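Local coordinates for protein bottromycin amidohydrolase (Streptomyces purpureus, PDB 6I5S) that probably hydrolyses an amide bond next to a thiazoline during bottromycin biosynthesis, acting as a zinc-dependent gatekeeper of the pathway, at residues A[25-30]-A[435-440]; A[99-104]-A[295-300]; A[134-139]-A[425-430]. All coordinates share one frame; numbering follows the deposited sequence.

Contact 1 (A[25-30]-A[435-440]); sequences VAALER and DRLWSL
Ala27 points its CB toward helix 431-444, and the CD2 methyl of Leu440 meets it at 4.0 Å, the nearest approach between residues 25-30 and 435-440. Leu440 gets there because its CG lies anti to the backbone N (chi1 -178°), which carries the isopropyl end (CG, CD1, CD2) off the helix in the direction its CB already takes. Leu437 sits one turn earlier and arrives differently: its CB does not face helix 23-31, but the side chain bends over so that CD2 lies 4.4 Å from the CB of Ala27. The same methyl touches Leu28, whose CD2 is 4.3 Å from Leu437 CD2; here two leucine ends meet methyl to methyl, each reaching in from the flank of its helix. The local axes run nearly antiparallel, at 162°, and stay 11.3 Å apart, a wide spacing at which the leucine ends do the bridging. The two helices come from opposite ends of an amidohydrolase chain whose two-zinc site, with a carboxylated lysine, is of the kind found on metal-dependent TIM-barrel amidohydrolases. A third helix, 100-108, fills in beside the pair: Val104 packs on Leu28, and Val108 on Leu437. Leu440, partly exposed, also rests on Leu24, while Leu437 also touches Leu31.

Contact 2 (A[99-104]-A[295-300]); sequences SVSDLV and AATPSR
Ser99 and Thr297 face each other where the first turn of helix 100-108 comes up against the loop between helices 290-295 and 301-313. Ser99 holds the N-cap position, and the backbones are nearest at Ser101 and Thr297, with their CA atoms 7.6 Å apart. Ala296 and Thr297 are extended, after which the chain folds back, Arg300 N bonding to Thr297 O, and this turn brings the Arg300 side chain round to the helix. Thr297 presents its methyl: CG2 lies 3.6 Å from Ser99 OG and 4.1 Å from Ser101 CB, a plain van der Waals fit. The helix follows the His-X-His metal-binding segment, His94 at the end of strand 84-95 and His96 just after it, as in metal-dependent amidohydrolases. The polar link is an end-on, bidentate salt bridge. Arg300, extended from CG to NE, approaches Asp102 from the opposite direction; NH1 meets OD1 of Asp102 at 2.8 Å in a nearly straight bond (171°), and NH2 meets OD2 of Asp102, also at 2.8 Å. Carboxylate and guanidinium are 24° from coplanar. OD1 uses its syn lone pair, whereas NH2 reaches OD2 from the syn side but 22° out of the carboxylate plane. This carboxylate also serves the helix start: OD2 accepts the N-H of Ser98 and, weakly, that of Ser99. With Asp102 replaced by alanine, the Arg300 charge is likely to lose its mate and the Ser98 N-H this acceptor. The Arg300 side chain lies about 11 Å from a bound zinc ion, too far for coordination.

Contact 3 (A[134-139]-A[425-430]); sequences HAVLPR and DGVFLD
Val136 makes the whole contact with residues 425-430, its two methyls dividing the work between Val427 and Leu429 of strand 427-430. Taken in order, the first segment runs through Ala135, which is extended and turns its methyl to Leu28 of helix 23-31. At Val136 the side chain swings toward the strand: CG2, anti to the carbonyl carbon, meets the isopropyl group of Val427, at 4.1 Å from its CG1 and 4.2 Å from its CG2. It thus rests against both branches of a valine that it crosses at a slant. The other methyl, Val136 CG1, lies 4.4 Å from Leu429 CD1, two residues further along the strand. No hydrogen bond joins the segments, so the match is one of apolar surface alone. Pro138 turns to Leu103 and Leu107 of helix 100-108. Arg139 then enters the sheet, pairing through its backbone with Thr112 and Tyr114. The contact therefore joins the loop between helix 121-132 and strand 139-142 to one face of strand 427-430, which pairs antiparallel with 421-424, with Leu31 of helix 23-31 packing on both Val136 and Leu429, and Leu107 of helix 100-108 on Val136.

Contacts 1 and 3 have centres 11 Å apart, contacts 1 and 2 13 Å, and contacts 2 and 3 19 Å. Along the chain, contact 1 encloses both others, while the segments of contacts 2 and 3 alternate. Helix 100-108 ties contact 2 to contact 1 through Val100 against Leu28, and to contact 3 through Leu103 against Pro138. The second segments of contacts 1 and 3 are consecutive elements, strand 427-430 running into helix 431-444; Leu28 O and Val136 N are 3.1 Å apart, probably hydrogen-bonded. Segments from near both ends of the chain are thus brought together with segments 99-104 and 134-139; contacts 2 and 3 each lie on the same side of the chain's centre as contact 1.

Contact 1 (A[25-30]-A[435-440])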
ATOM      1  N   VAL A  25      11.487  10.858  13.621  1.00 31.82           N
ATOM      2  CA  VAL A  25      10.488  11.924  13.774  1.00 28.28           C
ATOM      3  C   VAL A  25      11.142  13.277  13.655  1.00 27.01           C
ATOM      4  O   VAL A  25      10.645  14.189  12.967  1.00 34.83           O
ATOM      5  CB  VAL A  25       9.765  11.780  15.121  1.00 30.24           C
ATOM      6  CG1 VAL A  25       8.780  12.934  15.341  1.00 35.34           C
ATOM      7  CG2 VAL A  25       9.001  10.482  15.184  1.00 32.88           C
ATOM      8  N   ALA A  26      12.270  13.438  14.338  1.00 30.05           N
ATOM      9  CA  ALA A  26      12.990  14.709  14.265  1.00 34.54           C
ATOM     10  C   ALA A  26      13.353  15.058  12.824  1.00 31.71           C
ATOM     11  O   ALA A  26      13.230  16.215  12.405  1.00 32.05           O
ATOM     12  CB  ALA A  26      14.248  14.641  15.135  1.00 34.42           C
ATOM     13  N   ALA A  27      13.838  14.065  12.054  1.00 33.70           N
ATOM     14  CA  ALA A  27      14.173  14.319  10.655  1.00 32.20           C
ATOM     15  C   ALA A  27      12.951  14.756   9.853  1.00 33.99           C
ATOM     16  O   ALA A  27      13.037  15.715   9.064  1.00 36.29           O
ATOM     17  CB  ALA A  27      14.825  13.101  10.025  1.00 31.38           C
ATOM     18  N   LEU A  28      11.800  14.086  10.055  1.00 29.39           N
ATOM     19  CA  LEU A  28      10.592  14.399   9.290  1.00 26.96           C
ATOM     20  C   LEU A  28      10.046  15.770   9.713  1.00 29.81           C
ATOM     21  O   LEU A  28       9.544  16.527   8.878  1.00 29.54           O
ATOM     22  CB  LEU A  28       9.535  13.307   9.468  1.00 29.95           C
ATOM     23  CG  LEU A  28       9.924  11.888   9.034  1.00 29.81           C
ATOM     24  CD1 LEU A  28       8.797  10.997   9.312  1.00 30.39           C
ATOM     25  CD2 LEU A  28      10.185  11.895   7.569  1.00 28.58           C
ATOM     26  N   GLU A  29      10.221  16.129  10.981  1.00 30.75           N
ATOM     27  CA  GLU A  29       9.837  17.490  11.436  1.00 30.39           C
ATOM     28  C   GLU A  29      10.703  18.564  10.800  1.00 34.80           C
ATOM     29  O   GLU A  29      10.179  19.588  10.353  1.00 35.19           O
ATOM     30  CB  GLU A  29       9.929  17.566  12.947  1.00 35.13           C
ATOM     31  CG  GLU A  29       8.849  16.761  13.620  1.00 39.02           C
ATOM     32  CD  GLU A  29       8.789  16.947  15.154  1.00 55.99           C
ATOM     33  OE1 GLU A  29       9.703  17.564  15.745  1.00 46.42           O
ATOM     34  OE2 GLU A  29       7.811  16.474  15.775  1.00 57.14           O
ATOM     35  N   ARG A  30      12.024  18.333  10.711  1.00 32.01           N
ATOM     36  CA  ARG A  30      12.918  19.319  10.093  1.00 36.86           C
ATOM     37  C   ARG A  30      12.581  19.513   8.627  1.00 33.42           C
ATOM     38  O   ARG A  30      12.573  20.640   8.129  1.00 36.75           O
ATOM     39  CB  ARG A  30      14.381  18.892  10.222  1.00 37.50           C
ATOM     40  CG  ARG A  30      14.982  19.086  11.610  1.00 54.39           C
ATOM     41  CD  ARG A  30      16.537  18.881  11.631  1.00 56.47           C
ATOM     42  NE  ARG A  30      16.930  17.598  11.034  1.00 58.08           N
ATOM     43  CZ  ARG A  30      17.073  16.459  11.703  1.00 45.56           C
ATOM     44  NH1 ARG A  30      16.880  16.428  13.013  1.00 49.17           N
ATOM     45  NH2 ARG A  30      17.399  15.344  11.060  1.00 52.93           N
ATOM     46  N   ASP A 435      18.444   9.194   0.103  1.00 32.91           N
ATOM     47  CA  ASP A 435      19.495   8.331   0.609  1.00 32.59           C
ATOM     48  C   ASP A 435      19.643   8.473   2.113  1.00 30.65           C
ATOM     49  O   ASP A 435      19.862   7.483   2.818  1.00 34.60           O
ATOM     50  CB  ASP A 435      20.828   8.698  -0.045  1.00 37.64           C
ATOM     51  CG  ASP A 435      20.912   8.348  -1.515  1.00 42.57           C
ATOM     52  OD1 ASP A 435      20.096   7.600  -2.050  1.00 38.01           O
ATOM     53  OD2 ASP A 435      21.900   8.832  -2.153  1.00 48.29           O
ATOM     54  N   ARG A 436      19.622   9.726   2.607  1.00 34.04           N
ATOM     55  CA  ARG A 436      19.856   9.962   4.022  1.00 36.09           C
ATOM     56  C   ARG A 436      18.700   9.412   4.872  1.00 34.97           C
ATOM     57  O   ARG A 436      18.924   8.838   5.947  1.00 32.29           O
ATOM     58  CB  ARG A 436      20.033  11.471   4.250  1.00 44.92           C
ATOM     59  CG  ARG A 436      20.362  11.907   5.660  1.00 70.53           C
ATOM     60  CD  ARG A 436      20.687  13.412   5.706  1.00 82.01           C
ATOM     61  NE  ARG A 436      21.782  13.771   4.794  1.00 72.97           N
ATOM     62  CZ  ARG A 436      21.683  14.588   3.745  1.00 81.88           C
ATOM     63  NH1 ARG A 436      20.533  15.179   3.428  1.00 76.20           N
ATOM     64  NH2 ARG A 436      22.760  14.827   3.006  1.00 97.29           N
ATOM     65  N   LEU A 437      17.464   9.612   4.422  1.00 32.41           N
ATOM     66  CA  LEU A 437      16.306   9.068   5.146  1.00 30.48           C
ATOM     67  C   LEU A 437      16.342   7.557   5.186  1.00 31.40           C
ATOM     68  O   LEU A 437      16.132   6.943   6.233  1.00 31.01           O
ATOM     69  CB  LEU A 437      14.990   9.533   4.510  1.00 31.27           C
ATOM     70  CG  LEU A 437      14.560  10.990   4.767  1.00 36.50           C
ATOM     71  CD1 LEU A 437      13.362  11.415   3.902  1.00 33.26           C
ATOM     72  CD2 LEU A 437      14.185  11.087   6.182  1.00 33.43           C
ATOM     73  N   TRP A 438      16.654   6.927   4.072  1.00 29.89           N
ATOM     74  CA  TRP A 438      16.724   5.466   4.074  1.00 29.53           C
ATOM     75  C   TRP A 438      17.861   4.995   4.985  1.00 33.20           C
ATOM     76  O   TRP A 438      17.676   4.105   5.825  1.00 29.58           O
ATOM     77  CB  TRP A 438      16.887   4.958   2.632  1.00 33.36           C
ATOM     78  CG  TRP A 438      16.840   3.461   2.464  1.00 35.26           C
ATOM     79  CD1 TRP A 438      17.844   2.672   1.972  1.00 33.89           C
ATOM     80  CD2 TRP A 438      15.743   2.561   2.767  1.00 29.79           C
ATOM     81  NE1 TRP A 438      17.455   1.350   1.941  1.00 34.25           N
ATOM     82  CE2 TRP A 438      16.176   1.251   2.424  1.00 30.89           C
ATOM     83  CE3 TRP A 438      14.449   2.726   3.272  1.00 27.86           C
ATOM     84  CZ2 TRP A 438      15.367   0.127   2.597  1.00 29.43           C
ATOM     85  CZ3 TRP A 438      13.655   1.585   3.442  1.00 31.64           C
ATOM     86  CH2 TRP A 438      14.113   0.331   3.071  1.00 26.20           C
ATOM     87  N   SER A 439      19.051   5.619   4.873  1.00 32.41           N
ATOM     88  CA  SER A 439      20.153   5.239   5.745  1.00 32.48           C
ATOM     89  C   SER A 439      19.768   5.391   7.220  1.00 30.98           C
ATOM     90  O   SER A 439      20.102   4.530   8.047  1.00 34.53           O
ATOM     91  CB  SER A 439      21.407   6.052   5.388  1.00 36.82           C
ATOM     92  OG  SER A 439      22.357   5.836   6.372  1.00 53.54           O
ATOM     93  N   LEU A 440      19.040   6.466   7.571  1.00 32.05           N
ATOM     94  CA  LEU A 440      18.668   6.656   8.963  1.00 34.46           C
ATOM     95  C   LEU A 440      17.643   5.613   9.401  1.00 28.77           C
ATOM     96  O   LEU A 440      17.754   5.049  10.497  1.00 35.72           O
ATOM     97  CB  LEU A 440      18.082   8.045   9.148  1.00 40.18           C
ATOM     98  CG  LEU A 440      17.687   8.410  10.575  1.00 41.07           C
ATOM     99  CD1 LEU A 440      18.874   8.424  11.475  1.00 43.86           C
ATOM    100  CD2 LEU A 440      17.064   9.773  10.515  1.00 43.37           C
TER

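Contact 2 (A[99-104]-A[295-300])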
ATOM      1  N   SER A  99       4.753   2.187  12.821  1.00 28.60           N
ATOM      2  CA  SER A  99       5.887   2.949  13.342  1.00 31.27           C
ATOM      3  C   SER A  99       6.338   3.984  12.322  1.00 27.52           C
ATOM      4  O   SER A  99       6.040   3.911  11.123  1.00 28.60           O
ATOM      5  CB  SER A  99       7.090   2.048  13.697  1.00 39.15           C
ATOM      6  OG  SER A  99       7.712   1.625  12.540  1.00 45.01           O
ATOM      7  N   VAL A 100       7.052   4.990  12.837  1.00 28.39           N
ATOM      8  CA  VAL A 100       7.638   5.991  11.947  1.00 25.78           C
ATOM      9  C   VAL A 100       8.621   5.364  10.955  1.00 27.94           C
ATOM     10  O   VAL A 100       8.797   5.889   9.852  1.00 27.88           O
ATOM     11  CB  VAL A 100       8.302   7.099  12.787  1.00 29.05           C
ATOM     12  CG1 VAL A 100       9.421   6.530  13.628  1.00 29.10           C
ATOM     13  CG2 VAL A 100       8.822   8.209  11.894  1.00 32.04           C
ATOM     14  N   SER A 101       9.229   4.224  11.298  1.00 25.32           N
ATOM     15  CA  SER A 101      10.065   3.504  10.333  1.00 27.27           C
ATOM     16  C   SER A 101       9.293   3.187   9.061  1.00 26.57           C
ATOM     17  O   SER A 101       9.820   3.301   7.951  1.00 29.21           O
ATOM     18  CB  SER A 101      10.600   2.240  10.994  1.00 38.97           C
ATOM     19  OG  SER A 101      11.290   1.452  10.049  1.00 48.08           O
ATOM     20  N   ASP A 102       8.053   2.713   9.199  1.00 29.21           N
ATOM     21  CA  ASP A 102       7.223   2.434   8.032  1.00 27.89           C
ATOM     22  C   ASP A 102       6.965   3.692   7.213  1.00 28.64           C
ATOM     23  O   ASP A 102       6.941   3.640   5.982  1.00 27.85           O
ATOM     24  CB  ASP A 102       5.881   1.838   8.465  1.00 24.68           C
ATOM     25  CG  ASP A 102       6.016   0.627   9.358  1.00 34.19           C
ATOM     26  OD1 ASP A 102       7.066  -0.044   9.334  1.00 34.34           O
ATOM     27  OD2 ASP A 102       5.026   0.269  10.067  1.00 32.27           O
ATOM     28  N   LEU A 103       6.680   4.817   7.879  1.00 25.78           N
ATOM     29  CA  LEU A 103       6.377   6.046   7.163  1.00 28.79           C
ATOM     30  C   LEU A 103       7.569   6.484   6.317  1.00 26.71           C
ATOM     31  O   LEU A 103       7.417   6.884   5.155  1.00 27.46           O
ATOM     32  CB  LEU A 103       5.975   7.136   8.174  1.00 28.52           C
ATOM     33  CG  LEU A 103       4.646   6.911   8.955  1.00 27.53           C
ATOM     34  CD1 LEU A 103       4.501   7.978  10.011  1.00 32.55           C
ATOM     35  CD2 LEU A 103       3.480   6.940   8.010  1.00 29.82           C
ATOM     36  N   VAL A 104       8.772   6.381   6.876  1.00 27.80           N
ATOM     37  CA  VAL A 104       9.979   6.749   6.138  1.00 28.11           C
ATOM     38  C   VAL A 104      10.228   5.805   4.977  1.00 26.58           C
ATOM     39  O   VAL A 104      10.546   6.248   3.869  1.00 28.65           O
ATOM     40  CB  VAL A 104      11.191   6.823   7.096  1.00 29.26           C
ATOM     41  CG1 VAL A 104      12.479   7.002   6.252  1.00 27.70           C
ATOM     42  CG2 VAL A 104      11.029   7.980   8.124  1.00 28.62           C
ATOM     43  N   ALA A 295      16.512  -5.273  10.099  1.00 40.55           N
ATOM     44  CA  ALA A 295      15.847  -4.047   9.684  1.00 42.11           C
ATOM     45  C   ALA A 295      14.426  -3.947  10.215  1.00 39.52           C
ATOM     46  O   ALA A 295      13.879  -2.833  10.272  1.00 36.90           O
ATOM     47  CB  ALA A 295      15.844  -3.950   8.165  1.00 43.28           C
ATOM     48  N   ALA A 296      13.873  -5.057  10.674  1.00 34.02           N
ATOM     49  CA  ALA A 296      12.539  -5.092  11.238  1.00 39.25           C
ATOM     50  C   ALA A 296      12.520  -4.325  12.551  1.00 49.66           C
ATOM     51  O   ALA A 296      13.501  -4.299  13.291  1.00 39.56           O
ATOM     52  CB  ALA A 296      12.085  -6.529  11.498  1.00 35.91           C
ATOM     53  N   THR A 297      11.377  -3.729  12.848  1.00 39.57           N
ATOM     54  CA  THR A 297      11.206  -3.023  14.103  1.00 45.90           C
ATOM     55  C   THR A 297      11.202  -4.007  15.274  1.00 39.78           C
ATOM     56  O   THR A 297      10.815  -5.168  15.126  1.00 38.75           O
ATOM     57  CB  THR A 297       9.899  -2.245  14.095  1.00 42.09           C
ATOM     58  OG1 THR A 297       8.821  -3.165  14.055  1.00 44.22           O
ATOM     59  CG2 THR A 297       9.822  -1.283  12.882  1.00 41.00           C
ATOM     60  N   PRO A 298      11.571  -3.546  16.464  1.00 49.22           N
ATOM     61  CA  PRO A 298      11.696  -4.490  17.582  1.00 49.27           C
ATOM     62  C   PRO A 298      10.418  -5.267  17.860  1.00 49.21           C
ATOM     63  O   PRO A 298      10.482  -6.472  18.153  1.00 48.43           O
ATOM     64  CB  PRO A 298      12.100  -3.587  18.748  1.00 54.34           C
ATOM     65  CG  PRO A 298      12.670  -2.372  18.094  1.00 50.12           C
ATOM     66  CD  PRO A 298      11.906  -2.166  16.868  1.00 45.81           C
ATOM     67  N   SER A 299       9.250  -4.634  17.700  1.00 40.43           N
ATOM     68  CA  SER A 299       7.993  -5.318  17.984  1.00 52.41           C
ATOM     69  C   SER A 299       7.706  -6.425  16.976  1.00 44.64           C
ATOM     70  O   SER A 299       6.994  -7.373  17.296  1.00 37.93           O
ATOM     71  CB  SER A 299       6.841  -4.320  17.992  1.00 65.96           C
ATOM     72  OG  SER A 299       6.748  -3.660  16.746  1.00 91.19           O
ATOM     73  N   ARG A 300       8.194  -6.292  15.743  1.00 35.50           N
ATOM     74  CA  ARG A 300       7.947  -7.285  14.723  1.00 33.92           C
ATOM     75  C   ARG A 300       8.949  -8.431  14.718  1.00 34.93           C
ATOM     76  O   ARG A 300       8.638  -9.478  14.164  1.00 33.74           O
ATOM     77  CB  ARG A 300       7.974  -6.639  13.343  1.00 38.59           C
ATOM     78  CG  ARG A 300       6.726  -5.869  13.015  1.00 47.30           C
ATOM     79  CD  ARG A 300       6.983  -5.046  11.786  1.00 44.23           C
ATOM     80  NE  ARG A 300       5.826  -4.255  11.465  1.00 45.70           N
ATOM     81  CZ  ARG A 300       5.883  -3.045  10.939  1.00 44.40           C
ATOM     82  NH1 ARG A 300       7.058  -2.458  10.673  1.00 42.94           N
ATOM     83  NH2 ARG A 300       4.746  -2.425  10.706  1.00 44.68           N
TER

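Contact 3 (A[134-139]-A[425-430])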
ATOM      1  N   HIS A 134       3.296  19.604  10.078  1.00 27.99           N
ATOM      2  CA  HIS A 134       4.275  19.539  11.166  1.00 30.83           C
ATOM      3  C   HIS A 134       5.366  18.499  10.968  1.00 28.48           C
ATOM      4  O   HIS A 134       6.381  18.554  11.674  1.00 31.25           O
ATOM      5  CB  HIS A 134       3.581  19.252  12.490  1.00 29.40           C
ATOM      6  CG  HIS A 134       2.775  20.396  12.994  1.00 31.58           C
ATOM      7  ND1 HIS A 134       3.058  21.716  12.685  1.00 36.13           N
ATOM      8  CD2 HIS A 134       1.670  20.421  13.776  1.00 27.01           C
ATOM      9  CE1 HIS A 134       2.172  22.508  13.287  1.00 30.60           C
ATOM     10  NE2 HIS A 134       1.328  21.746  13.960  1.00 36.34           N
ATOM     11  N   ALA A 135       5.170  17.555  10.039  1.00 28.22           N
ATOM     12  CA  ALA A 135       6.181  16.582   9.665  1.00 30.24           C
ATOM     13  C   ALA A 135       5.872  16.141   8.247  1.00 26.63           C
ATOM     14  O   ALA A 135       4.712  16.137   7.822  1.00 28.54           O
ATOM     15  CB  ALA A 135       6.156  15.365  10.592  1.00 26.72           C
ATOM     16  N   VAL A 136       6.910  15.734   7.526  1.00 25.93           N
ATOM     17  CA  VAL A 136       6.745  15.201   6.186  1.00 25.20           C
ATOM     18  C   VAL A 136       6.345  13.742   6.316  1.00 28.40           C
ATOM     19  O   VAL A 136       7.113  12.935   6.861  1.00 29.44           O
ATOM     20  CB  VAL A 136       8.047  15.345   5.392  1.00 25.83           C
ATOM     21  CG1 VAL A 136       7.913  14.733   4.033  1.00 32.20           C
ATOM     22  CG2 VAL A 136       8.336  16.809   5.196  1.00 28.22           C
ATOM     23  N   LEU A 137       5.152  13.399   5.839  1.00 25.90           N
ATOM     24  CA  LEU A 137       4.751  11.997   5.919  1.00 26.91           C
ATOM     25  C   LEU A 137       3.705  11.708   4.838  1.00 22.37           C
ATOM     26  O   LEU A 137       3.115  12.630   4.259  1.00 25.02           O
ATOM     27  CB  LEU A 137       4.248  11.652   7.329  1.00 40.03           C
ATOM     28  CG  LEU A 137       3.393  12.654   8.052  1.00 46.19           C
ATOM     29  CD1 LEU A 137       2.315  13.141   7.175  1.00 97.99           C
ATOM     30  CD2 LEU A 137       2.839  12.019   9.302  1.00 45.99           C
ATOM     31  N   PRO A 138       3.508  10.440   4.494  1.00 22.16           N
ATOM     32  CA  PRO A 138       2.462  10.087   3.536  1.00 21.40           C
ATOM     33  C   PRO A 138       1.095  10.330   4.162  1.00 22.92           C
ATOM     34  O   PRO A 138       0.925  10.206   5.385  1.00 28.88           O
ATOM     35  CB  PRO A 138       2.676   8.590   3.288  1.00 26.80           C
ATOM     36  CG  PRO A 138       3.923   8.212   4.016  1.00 30.68           C
ATOM     37  CD  PRO A 138       4.186   9.280   5.062  1.00 27.00           C
ATOM     38  N   ARG A 139       0.119  10.591   3.292  1.00 24.78           N
ATOM     39  CA  ARG A 139      -1.241  10.850   3.766  1.00 27.76           C
ATOM     40  C   ARG A 139      -1.980   9.528   3.970  1.00 31.91           C
ATOM     41  O   ARG A 139      -2.043   8.724   3.034  1.00 27.48           O
ATOM     42  CB  ARG A 139      -1.961  11.699   2.725  1.00 25.65           C
ATOM     43  CG  ARG A 139      -3.411  12.131   3.076  1.00 33.06           C
ATOM     44  CD  ARG A 139      -3.420  13.178   4.222  1.00 64.40           C
ATOM     45  NE  ARG A 139      -4.748  13.771   4.379  1.00 81.85           N
ATOM     46  CZ  ARG A 139      -5.042  15.065   4.259  1.00 85.86           C
ATOM     47  NH1 ARG A 139      -4.105  15.979   4.013  1.00 83.45           N
ATOM     48  NH2 ARG A 139      -6.303  15.444   4.405  1.00 88.25           N
ATOM     49  N   ASP A 425       3.431  16.843  -0.585  1.00 28.34           N
ATOM     50  CA  ASP A 425       2.691  18.070  -0.170  1.00 25.28           C
ATOM     51  C   ASP A 425       3.595  19.284  -0.374  1.00 28.58           C
ATOM     52  O   ASP A 425       3.669  20.188   0.475  1.00 29.59           O
ATOM     53  CB  ASP A 425       2.212  17.964   1.290  1.00 29.19           C
ATOM     54  CG  ASP A 425       1.202  19.023   1.673  1.00 32.69           C
ATOM     55  OD1 ASP A 425       0.587  19.653   0.775  1.00 29.98           O
ATOM     56  OD2 ASP A 425       0.987  19.227   2.907  1.00 30.84           O
ATOM     57  N   GLY A 426       4.305  19.305  -1.504  1.00 32.16           N
ATOM     58  CA  GLY A 426       5.177  20.449  -1.857  1.00 30.55           C
ATOM     59  C   GLY A 426       6.605  20.440  -1.354  1.00 28.95           C
ATOM     60  O   GLY A 426       7.417  21.267  -1.821  1.00 32.28           O
ATOM     61  N   VAL A 427       6.958  19.584  -0.403  1.00 28.51           N
ATOM     62  CA  VAL A 427       8.351  19.505   0.041  1.00 31.89           C
ATOM     63  C   VAL A 427       9.097  18.594  -0.923  1.00 35.60           C
ATOM     64  O   VAL A 427       8.696  17.445  -1.133  1.00 29.78           O
ATOM     65  CB  VAL A 427       8.454  18.966   1.474  1.00 32.96           C
ATOM     66  CG1 VAL A 427       9.888  18.681   1.841  1.00 29.86           C
ATOM     67  CG2 VAL A 427       7.790  19.910   2.464  1.00 29.20           C
ATOM     68  N   PHE A 428      10.196  19.075  -1.460  1.00 29.49           N
ATOM     69  CA  PHE A 428      10.970  18.290  -2.425  1.00 32.28           C
ATOM     70  C   PHE A 428      12.106  17.582  -1.708  1.00 32.15           C
ATOM     71  O   PHE A 428      13.066  18.218  -1.271  1.00 35.32           O
ATOM     72  CB  PHE A 428      11.541  19.157  -3.541  1.00 29.52           C
ATOM     73  CG  PHE A 428      12.220  18.350  -4.652  1.00 32.66           C
ATOM     74  CD1 PHE A 428      11.467  17.519  -5.470  1.00 36.58           C
ATOM     75  CD2 PHE A 428      13.600  18.444  -4.897  1.00 38.91           C
ATOM     76  CE1 PHE A 428      12.058  16.777  -6.481  1.00 34.01           C
ATOM     77  CE2 PHE A 428      14.193  17.701  -5.917  1.00 34.15           C
ATOM     78  CZ  PHE A 428      13.431  16.886  -6.724  1.00 35.01           C
ATOM     79  N   LEU A 429      12.023  16.267  -1.649  1.00 28.64           N
ATOM     80  CA  LEU A 429      13.096  15.412  -1.146  1.00 28.37           C
ATOM     81  C   LEU A 429      13.947  15.006  -2.338  1.00 33.16           C
ATOM     82  O   LEU A 429      13.492  14.202  -3.165  1.00 32.93           O
ATOM     83  CB  LEU A 429      12.544  14.173  -0.462  1.00 30.38           C
ATOM     84  CG  LEU A 429      11.449  14.411   0.632  1.00 32.11           C
ATOM     85  CD1 LEU A 429      10.842  13.136   1.114  1.00 28.30           C
ATOM     86  CD2 LEU A 429      12.082  15.223   1.779  1.00 33.85           C
ATOM     87  N   ASP A 430      15.178  15.519  -2.420  1.00 34.76           N
ATOM     88  CA  ASP A 430      16.045  15.141  -3.519  1.00 32.12           C
ATOM     89  C   ASP A 430      16.728  13.802  -3.235  1.00 35.08           C
ATOM     90  O   ASP A 430      16.508  13.159  -2.217  1.00 33.59           O
ATOM     91  CB  ASP A 430      17.062  16.254  -3.858  1.00 32.18           C
ATOM     92  CG  ASP A 430      18.102  16.492  -2.797  1.00 39.90           C
ATOM     93  OD1 ASP A 430      18.381  15.624  -1.969  1.00 38.45           O
ATOM     94  OD2 ASP A 430      18.683  17.612  -2.776  1.00 44.49           O
TER